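Local coordinates for protein glutaryl-CoA dehydrogenase (Mycobacterium smegmatis, PDB 3SF6) that belongs to the acyl-CoA dehydrogenase family of flavoproteins and binds dihydroflavine-adenine dinucleotide in an assembly of four chains, at residues R42-R47 and G72-L77; K82-A87 and Q131-L136; S90-G95 and L317-G322. One frame throughout, in Å; residues are numbered along the deposited sequence. Where two conformers were deposited one is given.

Contact 1 (R42-R47 and G72-L77)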
loop_
_atom_site.group_PDB
_atom_site.type_symbol
_atom_site.label_atom_id
_atom_site.label_comp_id
_atom_site.label_asym_id
_atom_site.label_seq_id
_atom_site.Cartn_x
_atom_site.Cartn_y
_atom_site.Cartn_z
ATOM N N ARG A 42 12.286 7.552 -30.791
ATOM C CA ARG A 42 11.996 8.754 -29.994
ATOM C C ARG A 42 11.796 9.966 -30.906
ATOM O O ARG A 42 10.890 10.784 -30.690
ATOM C CB ARG A 42 13.126 9.012 -29.000
ATOM C CG ARG A 42 12.874 10.186 -28.063
ATOM C CD ARG A 42 14.007 10.340 -27.073
ATOM N NE ARG A 42 14.091 9.204 -26.172
ATOM C CZ ARG A 42 15.088 8.984 -25.331
ATOM N NH1 ARG A 42 16.105 9.846 -25.235
ATOM N NH2 ARG A 42 15.081 7.930 -24.567
ATOM N N SER A 43 12.648 10.107 -31.917
ATOM C CA SER A 43 12.543 11.247 -32.831
ATOM C C SER A 43 11.246 11.215 -33.618
ATOM O O SER A 43 10.574 12.241 -33.761
ATOM C CB SER A 43 13.754 11.300 -33.769
ATOM O OG SER A 43 13.657 12.452 -34.582
ATOM N N VAL A 44 10.843 10.026 -34.061
ATOM C CA VAL A 44 9.549 9.856 -34.751
ATOM C C VAL A 44 8.396 10.287 -33.831
ATOM O O VAL A 44 7.471 11.012 -34.258
ATOM C CB VAL A 44 9.327 8.409 -35.265
ATOM C CG1 VAL A 44 7.906 8.246 -35.844
ATOM C CG2 VAL A 44 10.375 8.001 -36.335
ATOM N N VAL A 45 8.461 9.874 -32.567
ATOM C CA VAL A 45 7.422 10.233 -31.634
ATOM C C VAL A 45 7.354 11.728 -31.388
ATOM O O VAL A 45 6.260 12.322 -31.430
ATOM C CB VAL A 45 7.573 9.445 -30.336
ATOM C CG1 VAL A 45 6.635 9.982 -29.221
ATOM C CG2 VAL A 45 7.343 7.952 -30.650
ATOM N N GLN A 46 8.510 12.341 -31.187
ATOM C CA GLN A 46 8.567 13.778 -30.914
ATOM C C GLN A 46 8.049 14.571 -32.117
ATOM O O GLN A 46 7.383 15.580 -31.955
ATOM C CB GLN A 46 9.997 14.192 -30.528
ATOM C CG GLN A 46 10.388 13.697 -29.118
ATOM C CD GLN A 46 11.868 13.900 -28.767
ATOM O OE1 GLN A 46 12.691 14.188 -29.626
ATOM N NE2 GLN A 46 12.200 13.717 -27.496
ATOM N N ARG A 47 8.329 14.092 -33.322
ATOM C CA ARG A 47 7.972 14.833 -34.533
ATOM C C ARG A 47 6.572 14.574 -35.063
ATOM O O ARG A 47 5.890 15.525 -35.500
ATOM C CB ARG A 47 9.034 14.592 -35.608
ATOM C CG ARG A 47 10.400 15.223 -35.206
ATOM C CD ARG A 47 11.466 15.059 -36.276
ATOM N NE ARG A 47 11.977 13.683 -36.406
ATOM C CZ ARG A 47 11.486 12.745 -37.232
ATOM N NH1 ARG A 47 10.456 13.009 -38.040
ATOM N NH2 ARG A 47 12.028 11.522 -37.255
ATOM N N GLY A 72 4.573 2.416 -40.909
ATOM C CA GLY A 72 5.065 1.284 -41.691
ATOM C C GLY A 72 6.230 1.667 -42.569
ATOM O O GLY A 72 7.226 0.940 -42.647
ATOM N N GLU A 73 6.098 2.810 -43.257
ATOM C CA GLU A 73 7.159 3.271 -44.130
ATOM C C GLU A 73 8.412 3.649 -43.343
ATOM O O GLU A 73 9.502 3.593 -43.879
ATOM C CB GLU A 73 6.634 4.352 -45.070
ATOM C CG GLU A 73 5.580 3.694 -46.039
ATOM C CD GLU A 73 5.137 4.598 -47.194
ATOM O OE1 GLU A 73 5.368 5.819 -47.153
ATOM O OE2 GLU A 73 4.484 4.068 -48.115
ATOM N N LEU A 74 8.243 3.956 -42.054
ATOM C CA LEU A 74 9.357 4.204 -41.127
ATOM C C LEU A 74 9.956 2.928 -40.531
ATOM O O LEU A 74 10.950 2.986 -39.770
ATOM C CB LEU A 74 8.929 5.178 -39.998
ATOM C CG LEU A 74 8.825 6.656 -40.456
ATOM C CD1 LEU A 74 8.030 7.495 -39.491
ATOM C CD2 LEU A 74 10.218 7.269 -40.684
ATOM N N GLY A 75 9.364 1.775 -40.829
ATOM C CA GLY A 75 9.921 0.487 -40.377
ATOM C C GLY A 75 9.417 0.025 -39.010
ATOM O O GLY A 75 9.945 -0.946 -38.420
ATOM N N LEU A 76 8.335 0.645 -38.565
ATOM C CA LEU A 76 7.843 0.463 -37.187
ATOM C C LEU A 76 6.694 -0.540 -37.028
ATOM O O LEU A 76 6.178 -0.697 -35.919
ATOM C CB LEU A 76 7.491 1.815 -36.576
ATOM C CG LEU A 76 8.610 2.849 -36.583
ATOM C CD1 LEU A 76 8.101 4.167 -35.954
ATOM C CD2 LEU A 76 9.907 2.352 -35.904
ATOM N N LEU A 77 6.298 -1.206 -38.108
ATOM C CA LEU A 77 5.244 -2.235 -38.066
ATOM C C LEU A 77 5.860 -3.586 -38.315
ATOM O O LEU A 77 6.488 -3.825 -39.338
ATOM C CB LEU A 77 4.147 -1.933 -39.094
ATOM C CG LEU A 77 3.440 -0.585 -38.889
ATOM C CD1 LEU A 77 2.364 -0.415 -39.948
ATOM C CD2 LEU A 77 2.829 -0.435 -37.466
#

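Contact 2 (K82-A87 and Q131-L136)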
loop_
_atom_site.group_PDB
_atom_site.type_symbol
_atom_site.label_atom_id
_atom_site.label_comp_id
_atom_site.label_asym_id
_atom_site.label_seq_id
_atom_site.Cartn_x
_atom_site.Cartn_y
_atom_site.Cartn_z
ATOM N N LYS A 82 10.692 -11.283 -38.709
ATOM C CA LYS A 82 11.716 -11.423 -39.743
ATOM C C LYS A 82 11.089 -11.606 -41.128
ATOM O O LYS A 82 10.112 -12.336 -41.303
ATOM C CB LYS A 82 12.636 -12.587 -39.402
ATOM C CG LYS A 82 13.606 -12.221 -38.255
ATOM C CD LYS A 82 14.581 -13.306 -37.922
ATOM C CE LYS A 82 15.553 -12.860 -36.843
ATOM N NZ LYS A 82 14.857 -12.362 -35.618
ATOM N N GLY A 83 11.654 -10.931 -42.112
ATOM C CA GLY A 83 11.197 -11.087 -43.488
ATOM C C GLY A 83 10.022 -10.177 -43.843
ATOM O O GLY A 83 9.552 -9.393 -43.013
ATOM N N TYR A 84 9.588 -10.262 -45.110
ATOM C CA TYR A 84 8.365 -9.541 -45.571
ATOM C C TYR A 84 8.419 -8.018 -45.405
ATOM O O TYR A 84 7.367 -7.377 -45.220
ATOM C CB TYR A 84 7.119 -10.123 -44.881
ATOM C CG TYR A 84 7.058 -11.622 -44.957
ATOM C CD1 TYR A 84 6.562 -12.272 -46.089
ATOM C CD2 TYR A 84 7.546 -12.415 -43.909
ATOM C CE1 TYR A 84 6.540 -13.678 -46.165
ATOM C CE2 TYR A 84 7.527 -13.787 -43.982
ATOM C CZ TYR A 84 7.048 -14.426 -45.103
ATOM O OH TYR A 84 7.036 -15.818 -45.197
ATOM N N GLY A 85 9.619 -7.436 -45.432
ATOM C CA GLY A 85 9.782 -6.006 -45.231
ATOM C C GLY A 85 9.875 -5.565 -43.780
ATOM O O GLY A 85 9.988 -4.358 -43.506
ATOM N N CYS A 86 9.852 -6.514 -42.844
ATOM C CA CYS A 86 9.905 -6.194 -41.403
ATOM C C CYS A 86 11.342 -5.970 -40.950
ATOM O O CYS A 86 12.271 -6.470 -41.585
ATOM C CB CYS A 86 9.314 -7.328 -40.585
ATOM S SG CYS A 86 7.561 -7.590 -40.881
ATOM N N ALA A 87 11.514 -5.250 -39.850
ATOM C CA ALA A 87 12.850 -4.822 -39.352
ATOM C C ALA A 87 13.714 -5.963 -38.829
ATOM O O ALA A 87 14.967 -5.901 -38.913
ATOM C CB ALA A 87 12.696 -3.763 -38.256
ATOM N N GLN A 131 -0.969 -17.021 -47.481
ATOM C CA GLN A 131 -1.402 -15.949 -46.562
ATOM C C GLN A 131 -0.258 -14.971 -46.217
ATOM O O GLN A 131 -0.431 -13.719 -46.213
ATOM C CB GLN A 131 -1.975 -16.575 -45.265
ATOM C CG GLN A 131 -3.351 -17.218 -45.479
ATOM C CD GLN A 131 -3.691 -18.234 -44.427
ATOM O OE1 GLN A 131 -2.869 -18.566 -43.573
ATOM N NE2 GLN A 131 -4.928 -18.737 -44.465
ATOM N N LYS A 132 0.914 -15.522 -45.948
ATOM C CA LYS A 132 2.052 -14.703 -45.621
ATOM C C LYS A 132 2.414 -13.803 -46.772
ATOM O O LYS A 132 2.677 -12.628 -46.594
ATOM C CB LYS A 132 3.243 -15.585 -45.247
ATOM C CG LYS A 132 3.044 -16.311 -43.964
ATOM C CD LYS A 132 4.323 -17.025 -43.556
ATOM C CE LYS A 132 4.085 -18.307 -42.865
ATOM N NZ LYS A 132 5.291 -19.226 -42.915
ATOM N N ASP A 133 2.462 -14.376 -47.974
ATOM C CA ASP A 133 2.902 -13.626 -49.131
ATOM C C ASP A 133 1.847 -12.590 -49.525
ATOM O O ASP A 133 2.185 -11.501 -49.995
ATOM C CB ASP A 133 3.185 -14.583 -50.302
ATOM C CG ASP A 133 4.386 -15.496 -50.067
ATOM O OD1 ASP A 133 5.254 -15.157 -49.235
ATOM O OD2 ASP A 133 4.490 -16.535 -50.793
ATOM N N GLN A 134 0.577 -12.912 -49.317
ATOM C CA GLN A 134 -0.500 -11.993 -49.692
ATOM C C GLN A 134 -0.554 -10.777 -48.766
ATOM O O GLN A 134 -0.730 -9.658 -49.233
ATOM C CB GLN A 134 -1.840 -12.690 -49.711
ATOM C CG GLN A 134 -2.996 -11.718 -49.945
ATOM C CD GLN A 134 -4.330 -12.384 -50.241
ATOM O OE1 GLN A 134 -4.454 -13.622 -50.265
ATOM N NE2 GLN A 134 -5.356 -11.550 -50.457
ATOM N N TRP A 135 -0.413 -11.016 -47.464
ATOM C CA TRP A 135 -0.726 -10.025 -46.443
ATOM C C TRP A 135 0.478 -9.363 -45.816
ATOM O O TRP A 135 0.423 -8.166 -45.549
ATOM C CB TRP A 135 -1.606 -10.637 -45.335
ATOM C CG TRP A 135 -3.023 -10.855 -45.819
ATOM C CD1 TRP A 135 -3.598 -12.029 -46.179
ATOM C CD2 TRP A 135 -4.007 -9.837 -46.046
ATOM N NE1 TRP A 135 -4.888 -11.813 -46.611
ATOM C CE2 TRP A 135 -5.165 -10.475 -46.527
ATOM C CE3 TRP A 135 -4.024 -8.452 -45.867
ATOM C CZ2 TRP A 135 -6.335 -9.769 -46.841
ATOM C CZ3 TRP A 135 -5.160 -7.758 -46.191
ATOM C CH2 TRP A 135 -6.305 -8.419 -46.694
ATOM N N LEU A 136 1.549 -10.096 -45.526
ATOM C CA LEU A 136 2.568 -9.516 -44.632
ATOM C C LEU A 136 3.310 -8.295 -45.191
ATOM O O LEU A 136 3.490 -7.304 -44.454
ATOM C CB LEU A 136 3.543 -10.574 -44.079
ATOM C CG LEU A 136 2.957 -11.632 -43.160
ATOM C CD1 LEU A 136 4.029 -12.666 -42.748
ATOM C CD2 LEU A 136 2.285 -10.987 -41.939
HETATM O O HOH W 1 6.241 -16.968 -47.439
#

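Contact 3 (S90-G95 and L317-G322)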
loop_
_atom_site.group_PDB
_atom_site.type_symbol
_atom_site.label_atom_id
_atom_site.label_comp_id
_atom_site.label_asym_id
_atom_site.label_seq_id
_atom_site.Cartn_x
_atom_site.Cartn_y
_atom_site.Cartn_z
ATOM N N SER A 90 16.065 -7.064 -32.597
ATOM C CA SER A 90 16.088 -7.917 -31.385
ATOM C C SER A 90 14.935 -7.619 -30.480
ATOM O O SER A 90 14.274 -6.590 -30.620
ATOM C CB SER A 90 17.378 -7.705 -30.610
ATOM O OG SER A 90 17.410 -6.401 -29.993
ATOM N N ALA A 91 14.706 -8.539 -29.518
ATOM C CA ALA A 91 13.659 -8.343 -28.521
ATOM C C ALA A 91 13.931 -7.090 -27.720
ATOM O O ALA A 91 13.009 -6.316 -27.465
ATOM C CB ALA A 91 13.572 -9.559 -27.582
ATOM N N VAL A 92 15.175 -6.890 -27.297
ATOM C CA VAL A 92 15.503 -5.679 -26.537
ATOM C C VAL A 92 15.255 -4.405 -27.366
ATOM O O VAL A 92 14.679 -3.431 -26.860
ATOM C CB VAL A 92 16.922 -5.754 -25.971
ATOM C CG1 VAL A 92 17.363 -4.390 -25.346
ATOM C CG2 VAL A 92 16.996 -6.876 -24.875
ATOM N N ALA A 93 15.692 -4.394 -28.627
ATOM C CA ALA A 93 15.481 -3.172 -29.455
ATOM C C ALA A 93 13.985 -2.904 -29.681
ATOM O O ALA A 93 13.508 -1.750 -29.603
ATOM C CB ALA A 93 16.209 -3.301 -30.790
ATOM N N TYR A 94 13.227 -3.961 -29.935
ATOM C CA TYR A 94 11.784 -3.869 -30.071
ATOM C C TYR A 94 11.142 -3.319 -28.810
ATOM O O TYR A 94 10.303 -2.441 -28.856
ATOM C CB TYR A 94 11.201 -5.259 -30.394
ATOM C CG TYR A 94 9.689 -5.343 -30.311
ATOM C CD1 TYR A 94 8.891 -4.570 -31.111
ATOM C CD2 TYR A 94 9.064 -6.175 -29.372
ATOM C CE1 TYR A 94 7.479 -4.632 -31.002
ATOM C CE2 TYR A 94 7.657 -6.265 -29.282
ATOM C CZ TYR A 94 6.889 -5.479 -30.085
ATOM O OH TYR A 94 5.503 -5.568 -30.026
ATOM N N GLY A 95 11.578 -3.821 -27.666
ATOM C CA GLY A 95 11.098 -3.321 -26.387
ATOM C C GLY A 95 11.344 -1.846 -26.241
ATOM O O GLY A 95 10.464 -1.108 -25.863
ATOM N N LEU A 317 13.772 -5.093 -14.933
ATOM C CA LEU A 317 12.984 -6.327 -15.180
ATOM C C LEU A 317 12.715 -6.512 -16.649
ATOM O O LEU A 317 12.900 -7.609 -17.192
ATOM C CB LEU A 317 11.672 -6.257 -14.422
ATOM C CG LEU A 317 10.734 -7.441 -14.544
ATOM C CD1 LEU A 317 11.363 -8.773 -14.083
ATOM C CD2 LEU A 317 9.454 -7.192 -13.698
ATOM N N ALA A 318 12.254 -5.460 -17.306
ATOM C CA ALA A 318 12.006 -5.524 -18.760
ATOM C C ALA A 318 13.270 -5.923 -19.551
ATOM O O ALA A 318 13.235 -6.807 -20.403
ATOM C CB ALA A 318 11.488 -4.138 -19.272
ATOM N N LEU A 319 14.373 -5.264 -19.241
ATOM C CA LEU A 319 15.636 -5.561 -19.929
ATOM C C LEU A 319 16.065 -7.024 -19.705
ATOM O O LEU A 319 16.501 -7.713 -20.637
ATOM C CB LEU A 319 16.726 -4.611 -19.455
ATOM C CG LEU A 319 18.050 -4.719 -20.213
ATOM C CD1 LEU A 319 17.889 -4.546 -21.731
ATOM C CD2 LEU A 319 19.037 -3.631 -19.622
ATOM N N HIS A 320 15.969 -7.485 -18.480
ATOM C CA HIS A 320 16.275 -8.871 -18.147
ATOM C C HIS A 320 15.434 -9.844 -18.977
ATOM O O HIS A 320 15.939 -10.790 -19.566
ATOM C CB HIS A 320 16.033 -9.094 -16.635
ATOM C CG HIS A 320 16.283 -10.486 -16.187
ATOM N ND1 HIS A 320 17.552 -11.013 -16.159
ATOM C CD2 HIS A 320 15.463 -11.437 -15.684
ATOM C CE1 HIS A 320 17.492 -12.258 -15.690
ATOM N NE2 HIS A 320 16.238 -12.537 -15.396
ATOM N N LEU A 321 14.141 -9.562 -19.058
ATOM C CA LEU A 321 13.243 -10.420 -19.831
ATOM C C LEU A 321 13.593 -10.367 -21.321
ATOM O O LEU A 321 13.552 -11.387 -22.014
ATOM C CB LEU A 321 11.778 -10.045 -19.603
ATOM C CG LEU A 321 11.228 -10.248 -18.194
ATOM C CD1 LEU A 321 9.866 -9.474 -18.026
ATOM C CD2 LEU A 321 11.121 -11.767 -17.788
ATOM N N GLY A 322 13.906 -9.179 -21.828
ATOM C CA GLY A 322 14.321 -9.058 -23.212
ATOM C C GLY A 322 15.609 -9.789 -23.520
ATOM O O GLY A 322 15.732 -10.439 -24.560
#

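Contact 1 (R42-R47 and G72-L77)
V44, on helix 32-49, points into the notch between L74 and L76, and three close methyl-to-methyl approaches carry the contact. Its CG1 lies 3.7 Å from L74 CD1, tip to tip, and stands a little farther, 4.1 Å, from L76 CD1. CG2 also faces L74, at 4.0 Å from the same CD1. With CG1 anti to the backbone N (chi1 174°), that methyl is the one that meets both leucines.

The two leucines sit where helix 64-73 gives way to a turn. G75 has a positive phi of 89° and ends the helix as a Schellman motif, its N bonding to G72 O at 2.9 Å. The chain therefore changes course between L74 and L76, yet both side chains still lean toward helix 32-49.

The inner part, V44 with L76, is buried. On the outer side L74 is itself exposed, and R47 leans the same way from its CA but makes no close contact with the facing segment. Its guanidinium end turns back on its own helix instead: NE bonds to S43 OG at 2.8 Å, nearly in the guanidinium plane, with a weak second bond from NH2 to the same oxygen. On another side of the helix, R42 forms a salt bridge with E100.

With no hydrogen bond across and only 116 Å² buried, the contact is held by dispersion and the exclusion of water, while R47 and R42 find their polar partners elsewhere, on S43 and E100.

Contact 2 (K82-A87 and Q131-L136)
This is the packing of a turn against a helix within the N-terminal helical domain of the acyl-CoA dehydrogenase fold: Y84, in the loop between helices 64-73 and 91-104, lies on helix 129-140 through K132, D133 and L136. A type I' turn from G83 to C86 presents the tyrosine, which itself adopts a positive phi of 59°; the turn is closed by C86 N bonding to G83 O at 2.9 Å.

Three side chains of the helix meet the ring differently. L136 comes over one face, its CD1 3.8 Å from the ring centroid and 14° off the normal, a CH-pi contact, and its CB also rests 3.7 Å from Y84 CB. D133 is met at the edge: D133 OD1 lies near the ring plane, 3.6 Å from Y84 CE1, with the carboxylate turned 41° against the ring. K132 passes obliquely by the phenol end, where its CD approaches Y84 OH to 3.4 Å before the chain bends at chi3 and leads NZ away, toward a long, weak ion pair with D129.

The polar link is made by water. One molecule, also near the ring plane, lies 2.6 Å from Y84 OH and donates to D133 OD1 at 2.7 Å, so hydroxyl and carboxylate are joined without touching.

Helix 106-126 packs against both the turn and helix 129-140: M120 touches both C86 and L136, I123 meets K132, and H124 bonds K82 O and packs on L136. From helix 129-140, Q131 and W135 reach V205 of strand 200-207 in the middle domain.

Contact 3 (S90-G95 and L317-G322)
G322 N bonds to A318 O at 2.8 Å, an ordinary helical bond; the glycine it holds lies on the side of helix 298-327 that meets A91 and V92. With no side chain on G322, the backbones come close, and the CA atoms of V92 and G322 are 4.9 Å apart. V92 rests directly on the main chain there, its CG2 3.5 Å from G322 C, while the CB of A91 lies 3.8 Å from G322 O. The other branch of V92 meets the neighbouring leucine: a chi1 of 171° holds CG1 anti to the backbone N, and this methyl lies 3.7 Å from L319 CD1, the two side chains slanting past one another. All four touching residues are buried.

The two short helical segments run at 145° to each other, nearer antiparallel than crossed, with axes 9.2 Å apart at closest. In the three-domain architecture of the acyl-CoA dehydrogenases this is a seam between the N-terminal and C-terminal helical domains, joining residues more than 220 positions apart around the intervening beta domain.

The start of helix 91-104 is tied down twice. S90 is its N-cap, and OG accepts from A93 N at 3.0 Å with an almost straight N-H...O angle of 164°. From the end of helix 298-327 the carboxylate of D326 takes the first two amides of the helix, OD1 from A91 N and OD2 from V92 N, so a negative group sits at the amino end of a helix, where it probably has a favourable electrostatic setting. F263 of helix 252-286 also packs on A91. Away from the seam, H320 turns its back on helix 91-104, and its NE2 is hydrogen-bonded to I24 O of the second subunit.

The three contacts show how one helical domain is held together internally and is also joined to another. Contacts 1 and 2 both lie within the N-terminal domain, their centres 19 Å apart, and they meet where G75 O approaches A87 CB at 3.9 Å. Contact 3 leaves that domain for the C-terminal one; its centre is about 19 Å from that of contact 1, with nearest atoms about 6 Å apart, and about 23 Å from that of contact 2, although residues 82-87 lead almost directly into 90-95. The dihydroflavine-adenine dinucleotide pocket draws on 19 residues between 114 and 402, and so, like contact 3, it gathers distant parts of the sequence.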